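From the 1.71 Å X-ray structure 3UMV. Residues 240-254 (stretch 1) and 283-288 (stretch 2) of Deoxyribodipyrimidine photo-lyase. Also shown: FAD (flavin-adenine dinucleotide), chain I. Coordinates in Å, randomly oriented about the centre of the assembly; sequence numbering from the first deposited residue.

Stretch 1, residues 240-254: DWCEPGEEAAIEALL
Stretch 2 (283-288) GLSPYL

A single side chain, Tyr287, makes most of this contact. Its ring lies flat against a helix backbone: Ala249 CA sits 3.7 Å from the ring centroid, only 7° off the normal, a CH-pi contact. Ala249 CB reaches Tyr287 CD2 at 3.4 Å, and the two CA atoms are just 5.9 Å apart; alanine's short side chain suits so close an approach. Ala252 CA and Leu284 CA, 7.1 Å apart, complete the register.

Stretch 1 is loop to Gly245, the N-cap, then helix 246-254, begun by the hydrogen bond from Ala249 N to Gly245 O (3.0 Å). Gly245 has phi/psi 116/169, where a CB would jam against the preceding carbonyl. Tyr287, in a helix, points toward stretch 1 (chi1 -58°, m; chi2 115°). Its OH donates to Glu243 O at 2.7 Å, near the ring plane. A water donates to Tyr287 OH (3.3 Å) and Ala248 O (2.8 Å).

Apolar contacts suit this seam, which covers 431 Å², both sides summed. Cys242 SG (chi1 p) lies obliquely, 4.7 Å from the Tyr287 ring centroid; Ala252 CB packs 3.8 Å from Tyr287 CE1. Farther along the helix, Leu253 CD1 (t, p) meets Leu284 CD1 (m, t) at 4.0 Å; back in the loop, Trp241 CH2 (chi1 p, chi2 -92°) meets Pro286 CG at 4.2 Å. Gly283 N and Ser285 N donate hydrogen bonds to FAD O2P and O1P, each 2.9 Å.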

ATOM      1  N   ASP A 240      -7.221 -16.870  -2.835  1.00 30.36           N
ATOM      2  CA  ASP A 240      -7.373 -18.023  -1.958  1.00 39.94           C
ATOM      3  C   ASP A 240      -6.050 -18.492  -1.369  1.00 38.42           C
ATOM      4  O   ASP A 240      -6.026 -19.410  -0.554  1.00 46.54           O
ATOM      5  CB  ASP A 240      -8.025 -19.179  -2.720  1.00 46.18           C
ATOM      6  CG  ASP A 240      -7.145 -19.712  -3.845  1.00 53.59           C
ATOM      7  OD1 ASP A 240      -6.385 -18.922  -4.449  1.00 51.73           O
ATOM      8  OD2 ASP A 240      -7.219 -20.928  -4.132  1.00 60.61           O
ATOM      9  N   TRP A 241      -4.951 -17.870  -1.777  1.00 31.39           N
ATOM     10  CA  TRP A 241      -3.630 -18.377  -1.411  1.00 29.35           C
ATOM     11  C   TRP A 241      -3.008 -17.733  -0.169  1.00 28.24           C
ATOM     12  O   TRP A 241      -1.956 -18.166   0.292  1.00 28.62           O
ATOM     13  CB  TRP A 241      -2.679 -18.287  -2.599  1.00 27.06           C
ATOM     14  CG  TRP A 241      -2.709 -16.956  -3.269  1.00 25.95           C
ATOM     15  CD1 TRP A 241      -3.495 -16.588  -4.325  1.00 28.83           C
ATOM     16  CD2 TRP A 241      -1.920 -15.810  -2.935  1.00 26.22           C
ATOM     17  NE1 TRP A 241      -3.242 -15.282  -4.668  1.00 24.37           N
ATOM     18  CE2 TRP A 241      -2.276 -14.783  -3.836  1.00 25.04           C
ATOM     19  CE3 TRP A 241      -0.941 -15.551  -1.967  1.00 27.46           C
ATOM     20  CZ2 TRP A 241      -1.694 -13.519  -3.795  1.00 24.05           C
ATOM     21  CZ3 TRP A 241      -0.365 -14.292  -1.928  1.00 27.64           C
ATOM     22  CH2 TRP A 241      -0.745 -13.293  -2.836  1.00 24.59           C
ATOM     23  N   CYS A 242      -3.633 -16.690   0.366  1.00 26.80           N
ATOM     24  CA  CYS A 242      -3.267 -16.227   1.706  1.00 30.08           C
ATOM     25  C   CYS A 242      -4.450 -15.580   2.413  1.00 30.28           C
ATOM     26  O   CYS A 242      -5.379 -15.082   1.768  1.00 28.78           O
ATOM     27  CB  CYS A 242      -2.049 -15.290   1.700  1.00 29.23           C
ATOM     28  SG  CYS A 242      -2.396 -13.555   1.334  1.00 27.66           S
ATOM     29  N   GLU A 243      -4.398 -15.609   3.739  1.00 28.80           N
ATOM     30  CA  GLU A 243      -5.469 -15.108   4.591  1.00 30.58           C
ATOM     31  C   GLU A 243      -5.138 -13.688   5.033  1.00 24.04           C
ATOM     32  O   GLU A 243      -3.987 -13.381   5.319  1.00 20.81           O
ATOM     33  CB  GLU A 243      -5.593 -15.999   5.826  1.00 40.50           C
ATOM     34  CG  GLU A 243      -7.019 -16.241   6.288  1.00 50.31           C
ATOM     35  CD  GLU A 243      -7.695 -17.372   5.535  1.00 58.19           C
ATOM     36  OE1 GLU A 243      -8.540 -18.064   6.143  1.00 61.09           O
ATOM     37  OE2 GLU A 243      -7.389 -17.570   4.338  1.00 60.34           O
ATOM     38  N   PRO A 244      -6.151 -12.813   5.102  1.00 20.15           N
ATOM     39  CA  PRO A 244      -5.850 -11.449   5.542  1.00 19.11           C
ATOM     40  C   PRO A 244      -5.737 -11.306   7.057  1.00 20.25           C
ATOM     41  O   PRO A 244      -6.275 -12.128   7.803  1.00 20.63           O
ATOM     42  CB  PRO A 244      -7.056 -10.650   5.049  1.00 18.61           C
ATOM     43  CG  PRO A 244      -8.179 -11.651   5.035  1.00 20.63           C
ATOM     44  CD  PRO A 244      -7.540 -12.962   4.631  1.00 21.61           C
ATOM     45  N   GLY A 245      -5.050 -10.255   7.495  1.00 17.67           N
ATOM     46  CA  GLY A 245      -5.020  -9.904   8.905  1.00 19.77           C
ATOM     47  C   GLY A 245      -3.654  -9.996   9.557  1.00 22.35           C
ATOM     48  O   GLY A 245      -2.711 -10.544   8.977  1.00 21.85           O
ATOM     49  N   GLU A 246      -3.561  -9.464  10.771  1.00 22.76           N
ATOM     50  CA  GLU A 246      -2.314  -9.442  11.539  1.00 20.01           C
ATOM     51  C   GLU A 246      -1.726 -10.829  11.768  1.00 20.26           C
ATOM     52  O   GLU A 246      -0.530 -11.041  11.569  1.00 23.57           O
ATOM     53  CB  GLU A 246      -2.527  -8.787  12.904  1.00 22.75           C
ATOM     54  CG  GLU A 246      -2.931  -7.330  12.870  1.00 18.39           C
ATOM     55  CD  GLU A 246      -2.897  -6.694  14.257  1.00 25.89           C
ATOM     56  OE1 GLU A 246      -3.981  -6.490  14.850  1.00 26.88           O
ATOM     57  OE2 GLU A 246      -1.786  -6.401  14.755  1.00 25.81           O
ATOM     58  N   GLU A 247      -2.562 -11.759  12.210  1.00 22.44           N
ATOM     59  CA  GLU A 247      -2.099 -13.090  12.583  1.00 24.29           C
ATOM     60  C   GLU A 247      -1.462 -13.792  11.380  1.00 25.23           C
ATOM     61  O   GLU A 247      -0.360 -14.327  11.479  1.00 29.66           O
ATOM     62  CB  GLU A 247      -3.261 -13.896  13.167  1.00 32.52           C
ATOM     63  CG  GLU A 247      -2.895 -15.254  13.725  1.00 42.97           C
ATOM     64  CD  GLU A 247      -3.976 -15.800  14.643  1.00 54.20           C
ATOM     65  OE1 GLU A 247      -4.553 -15.002  15.415  1.00 56.79           O
ATOM     66  OE2 GLU A 247      -4.253 -17.018  14.589  1.00 59.27           O
ATOM     67  N   ALA A 248      -2.146 -13.778  10.239  1.00 23.85           N
ATOM     68  CA  ALA A 248      -1.621 -14.406   9.030  1.00 22.23           C
ATOM     69  C   ALA A 248      -0.403 -13.659   8.491  1.00 21.63           C
ATOM     70  O   ALA A 248       0.475 -14.263   7.871  1.00 21.95           O
ATOM     71  CB  ALA A 248      -2.702 -14.498   7.954  1.00 21.28           C
ATOM     72  N   ALA A 249      -0.354 -12.346   8.724  1.00 20.60           N
ATOM     73  CA  ALA A 249       0.750 -11.522   8.216  1.00 15.90           C
ATOM     74  C   ALA A 249       2.063 -11.852   8.928  1.00 17.51           C
ATOM     75  O   ALA A 249       3.118 -11.988   8.301  1.00 23.97           O
ATOM     76  CB  ALA A 249       0.422 -10.015   8.359  1.00 14.29           C
ATOM     77  N   ILE A 250       1.995 -11.970  10.244  1.00 21.82           N
ATOM     78  CA  ILE A 250       3.176 -12.311  11.024  1.00 23.66           C
ATOM     79  C   ILE A 250       3.644 -13.712  10.672  1.00 26.30           C
ATOM     80  O   ILE A 250       4.846 -13.961  10.594  1.00 23.50           O
ATOM     81  CB  ILE A 250       2.919 -12.150  12.531  1.00 28.33           C
ATOM     82  CG1 ILE A 250       2.586 -10.689  12.830  1.00 34.81           C
ATOM     83  CG2 ILE A 250       4.132 -12.603  13.340  1.00 30.56           C
ATOM     84  CD1 ILE A 250       1.858 -10.481  14.139  1.00 41.62           C
ATOM     85  N   GLU A 251       2.698 -14.618  10.434  1.00 21.60           N
ATOM     86  CA  GLU A 251       3.042 -15.970   9.994  1.00 24.51           C
ATOM     87  C   GLU A 251       3.780 -15.953   8.647  1.00 26.41           C
ATOM     88  O   GLU A 251       4.714 -16.732   8.444  1.00 27.62           O
ATOM     89  CB  GLU A 251       1.790 -16.854   9.935  1.00 29.25           C
ATOM     90  CG  GLU A 251       2.037 -18.295   9.482  1.00 38.03           C
ATOM     91  CD  GLU A 251       2.689 -19.159  10.555  1.00 48.35           C
ATOM     92  OE1 GLU A 251       3.217 -20.238  10.202  1.00 51.61           O
ATOM     93  OE2 GLU A 251       2.670 -18.765  11.745  1.00 50.70           O
ATOM     94  N   ALA A 252       3.373 -15.061   7.738  1.00 21.84           N
ATOM     95  CA  ALA A 252       4.034 -14.935   6.435  1.00 21.39           C
ATOM     96  C   ALA A 252       5.463 -14.420   6.592  1.00 24.36           C
ATOM     97  O   ALA A 252       6.369 -14.811   5.851  1.00 27.68           O
ATOM     98  CB  ALA A 252       3.246 -14.006   5.515  1.00 16.41           C
ATOM     99  N   LEU A 253       5.658 -13.527   7.551  1.00 21.29           N
ATOM    100  CA  LEU A 253       6.983 -12.997   7.836  1.00 17.57           C
ATOM    101  C   LEU A 253       7.849 -13.985   8.617  1.00 21.06           C
ATOM    102  O   LEU A 253       8.986 -14.235   8.232  1.00 23.57           O
ATOM    103  CB  LEU A 253       6.882 -11.684   8.617  1.00 17.14           C
ATOM    104  CG  LEU A 253       8.213 -11.000   8.940  1.00 20.28           C
ATOM    105  CD1 LEU A 253       8.811 -10.384   7.690  1.00 18.33           C
ATOM    106  CD2 LEU A 253       8.046  -9.948  10.032  1.00 18.76           C
ATOM    107  N   LEU A 254       7.302 -14.546   9.698  1.00 22.85           N
ATOM    108  CA  LEU A 254       8.112 -15.229  10.725  1.00 25.14           C
ATOM    109  C   LEU A 254       7.731 -16.675  11.027  1.00 26.51           C
ATOM    110  O   LEU A 254       8.347 -17.307  11.886  1.00 32.01           O
ATOM    111  CB  LEU A 254       8.057 -14.458  12.049  1.00 28.14           C
ATOM    112  CG  LEU A 254       8.630 -13.049  12.175  1.00 32.47           C
ATOM    113  CD1 LEU A 254       8.322 -12.489  13.551  1.00 34.70           C
ATOM    114  CD2 LEU A 254      10.122 -13.047  11.909  1.00 36.17           C
ATOM    115  N   GLY A 283       6.051 -12.121  -0.365  1.00 18.86           N
ATOM    116  CA  GLY A 283       4.602 -12.236  -0.324  1.00 18.42           C
ATOM    117  C   GLY A 283       3.988 -11.292   0.706  1.00 20.62           C
ATOM    118  O   GLY A 283       2.869 -11.506   1.188  1.00 19.66           O
ATOM    119  N   LEU A 284       4.725 -10.237   1.037  1.00 14.34           N
ATOM    120  CA  LEU A 284       4.318  -9.310   2.094  1.00 12.88           C
ATOM    121  C   LEU A 284       3.428  -8.169   1.630  1.00 16.76           C
ATOM    122  O   LEU A 284       2.702  -7.593   2.438  1.00 16.44           O
ATOM    123  CB  LEU A 284       5.538  -8.725   2.810  1.00 11.59           C
ATOM    124  CG  LEU A 284       6.289  -9.685   3.727  1.00 18.07           C
ATOM    125  CD1 LEU A 284       7.567  -9.012   4.198  1.00 17.24           C
ATOM    126  CD2 LEU A 284       5.402 -10.071   4.913  1.00 17.88           C
ATOM    127  N   SER A 285       3.488  -7.834   0.343  1.00 14.69           N
ATOM    128  CA  SER A 285       2.786  -6.634  -0.136  1.00 17.61           C
ATOM    129  C   SER A 285       1.278  -6.600   0.156  1.00 17.48           C
ATOM    130  O   SER A 285       0.723  -5.539   0.417  1.00 16.30           O
ATOM    131  CB  SER A 285       3.057  -6.394  -1.620  1.00 13.71           C
ATOM    132  OG  SER A 285       2.508  -7.420  -2.425  1.00 16.86           O
ATOM    133  N   PRO A 286       0.599  -7.749   0.122  1.00 15.92           N
ATOM    134  CA  PRO A 286      -0.833  -7.639   0.444  1.00 15.90           C
ATOM    135  C   PRO A 286      -1.032  -7.100   1.863  1.00 15.79           C
ATOM    136  O   PRO A 286      -1.785  -6.158   2.108  1.00 17.94           O
ATOM    137  CB  PRO A 286      -1.332  -9.081   0.344  1.00 21.25           C
ATOM    138  CG  PRO A 286      -0.331  -9.777  -0.539  1.00 23.46           C
ATOM    139  CD  PRO A 286       0.988  -9.116  -0.284  1.00 20.01           C
ATOM    140  N   TYR A 287      -0.299  -7.691   2.799  1.00 15.14           N
ATOM    141  CA  TYR A 287      -0.336  -7.284   4.195  1.00 13.73           C
ATOM    142  C   TYR A 287       0.155  -5.851   4.436  1.00 18.40           C
ATOM    143  O   TYR A 287      -0.445  -5.107   5.202  1.00 19.23           O
ATOM    144  CB  TYR A 287       0.482  -8.278   5.012  1.00 15.83           C
ATOM    145  CG  TYR A 287      -0.026  -9.698   4.869  1.00 15.33           C
ATOM    146  CD1 TYR A 287       0.755 -10.694   4.275  1.00 15.65           C
ATOM    147  CD2 TYR A 287      -1.269 -10.056   5.366  1.00 17.07           C
ATOM    148  CE1 TYR A 287       0.278 -12.001   4.149  1.00 15.81           C
ATOM    149  CE2 TYR A 287      -1.743 -11.352   5.247  1.00 15.44           C
ATOM    150  CZ  TYR A 287      -0.966 -12.321   4.657  1.00 16.77           C
ATOM    151  OH  TYR A 287      -1.456 -13.604   4.561  1.00 23.74           O
ATOM    152  N   LEU A 288       1.228  -5.459   3.762  1.00 15.23           N
ATOM    153  CA  LEU A 288       1.778  -4.122   3.922  1.00 14.40           C
ATOM    154  C   LEU A 288       0.815  -3.090   3.353  1.00 15.82           C
ATOM    155  O   LEU A 288       0.627  -2.018   3.939  1.00 18.72           O
ATOM    156  CB  LEU A 288       3.141  -4.024   3.215  1.00 15.55           C
ATOM    157  CG  LEU A 288       4.279  -4.798   3.893  1.00 16.90           C
ATOM    158  CD1 LEU A 288       5.530  -4.735   3.034  1.00 15.20           C
ATOM    159  CD2 LEU A 288       4.564  -4.277   5.281  1.00 14.58           C
TER
HETATM  160  PA  FAD I 801       9.352  -8.382  -2.306  1.00 15.32           P
HETATM  161  O1A FAD I 801      10.394  -8.487  -3.379  1.00 20.21           O
HETATM  162  O2A FAD I 801       9.404  -9.475  -1.275  1.00 16.35           O
HETATM  163  O5B FAD I 801       9.482  -6.939  -1.627  1.00 16.20           O
HETATM  164  C5B FAD I 801       9.188  -6.724  -0.264  1.00 20.26           C
HETATM  165  C4B FAD I 801       8.516  -5.359  -0.086  1.00 15.98           C
HETATM  166  O4B FAD I 801       9.329  -4.299  -0.566  1.00 14.28           O
HETATM  167  C3B FAD I 801       7.235  -5.250  -0.889  1.00 17.49           C
HETATM  168  O3B FAD I 801       6.145  -5.823  -0.207  1.00 17.24           O
HETATM  169  C2B FAD I 801       7.090  -3.761  -1.007  1.00 14.42           C
HETATM  170  O2B FAD I 801       6.634  -3.232   0.224  1.00 18.60           O
HETATM  171  C1B FAD I 801       8.520  -3.320  -1.180  1.00 15.20           C
HETATM  172  N9A FAD I 801       8.862  -3.189  -2.606  1.00 14.24           N
HETATM  173  C8A FAD I 801       9.437  -4.127  -3.422  1.00 16.30           C
HETATM  174  N7A FAD I 801       9.579  -3.574  -4.649  1.00 13.66           N
HETATM  175  C5A FAD I 801       9.087  -2.303  -4.624  1.00 13.15           C
HETATM  176  C6A FAD I 801       8.973  -1.278  -5.571  1.00 14.39           C
HETATM  177  N6A FAD I 801       9.481  -1.388  -6.798  1.00 18.62           N
HETATM  178  N1A FAD I 801       8.417  -0.070  -5.209  1.00 14.33           N
HETATM  179  C2A FAD I 801       7.985   0.128  -3.918  1.00 16.42           C
HETATM  180  N3A FAD I 801       8.093  -0.882  -2.989  1.00 15.00           N
HETATM  181  C4A FAD I 801       8.646  -2.065  -3.337  1.00 14.60           C
HETATM  182  N1  FAD I 801       3.771  -2.529  -5.264  1.00  9.88           N
HETATM  183  C2  FAD I 801       2.673  -2.488  -4.454  1.00 14.62           C
HETATM  184  O2  FAD I 801       2.851  -2.631  -3.245  1.00 15.69           O
HETATM  185  N3  FAD I 801       1.415  -2.265  -4.986  1.00 11.32           N
HETATM  186  C4  FAD I 801       1.247  -2.100  -6.349  1.00 13.20           C
HETATM  187  O4  FAD I 801       0.121  -1.907  -6.821  1.00 14.63           O
HETATM  188  C4X FAD I 801       2.372  -2.132  -7.164  1.00 15.67           C
HETATM  189  N5  FAD I 801       2.271  -1.988  -8.528  1.00 16.42           N
HETATM  190  C5X FAD I 801       3.403  -2.003  -9.319  1.00 13.22           C
HETATM  191  C6  FAD I 801       3.293  -1.822 -10.704  1.00 10.28           C
HETATM  192  C7  FAD I 801       4.436  -1.842 -11.509  1.00 10.31           C
HETATM  193  C7M FAD I 801       4.291  -1.631 -12.993  1.00  9.76           C
HETATM  194  C8  FAD I 801       5.685  -2.054 -10.917  1.00 11.96           C
HETATM  195  C8M FAD I 801       6.946  -2.090 -11.728  1.00 12.83           C
HETATM  196  C9  FAD I 801       5.779  -2.244  -9.549  1.00  9.70           C
HETATM  197  C9A FAD I 801       4.648  -2.215  -8.754  1.00 11.51           C
HETATM  198  N10 FAD I 801       4.752  -2.409  -7.392  1.00 10.48           N
HETATM  199  C10 FAD I 801       3.619  -2.355  -6.617  1.00  9.86           C
HETATM  200  C1' FAD I 801       6.093  -2.652  -6.714  1.00 12.56           C
HETATM  201  C2' FAD I 801       6.487  -4.158  -6.596  1.00 12.97           C
HETATM  202  O2' FAD I 801       6.344  -4.902  -7.812  1.00 14.04           O
HETATM  203  C3' FAD I 801       5.728  -4.919  -5.492  1.00 12.98           C
HETATM  204  O3' FAD I 801       5.808  -4.193  -4.294  1.00 13.37           O
HETATM  205  C4' FAD I 801       6.275  -6.326  -5.240  1.00 15.73           C
HETATM  206  O4' FAD I 801       6.203  -7.087  -6.431  1.00 18.20           O
HETATM  207  C5' FAD I 801       5.454  -6.960  -4.119  1.00 13.94           C
HETATM  208  O5' FAD I 801       5.659  -8.342  -3.944  1.00 11.85           O
HETATM  209  P   FAD I 801       6.434  -8.859  -2.637  1.00 13.52           P
HETATM  210  O1P FAD I 801       5.829  -8.263  -1.381  1.00 15.62           O
HETATM  211  O2P FAD I 801       6.435 -10.366  -2.625  1.00 14.02           O
HETATM  212  O3P FAD I 801       7.891  -8.280  -3.017  1.00 15.16           O
HETATM  213  O   HOH W   1      -2.267 -16.901   5.062  1.00 29.37           O
HETATM  214  O   HOH W   2       0.167 -16.189   5.805  1.00 27.88           O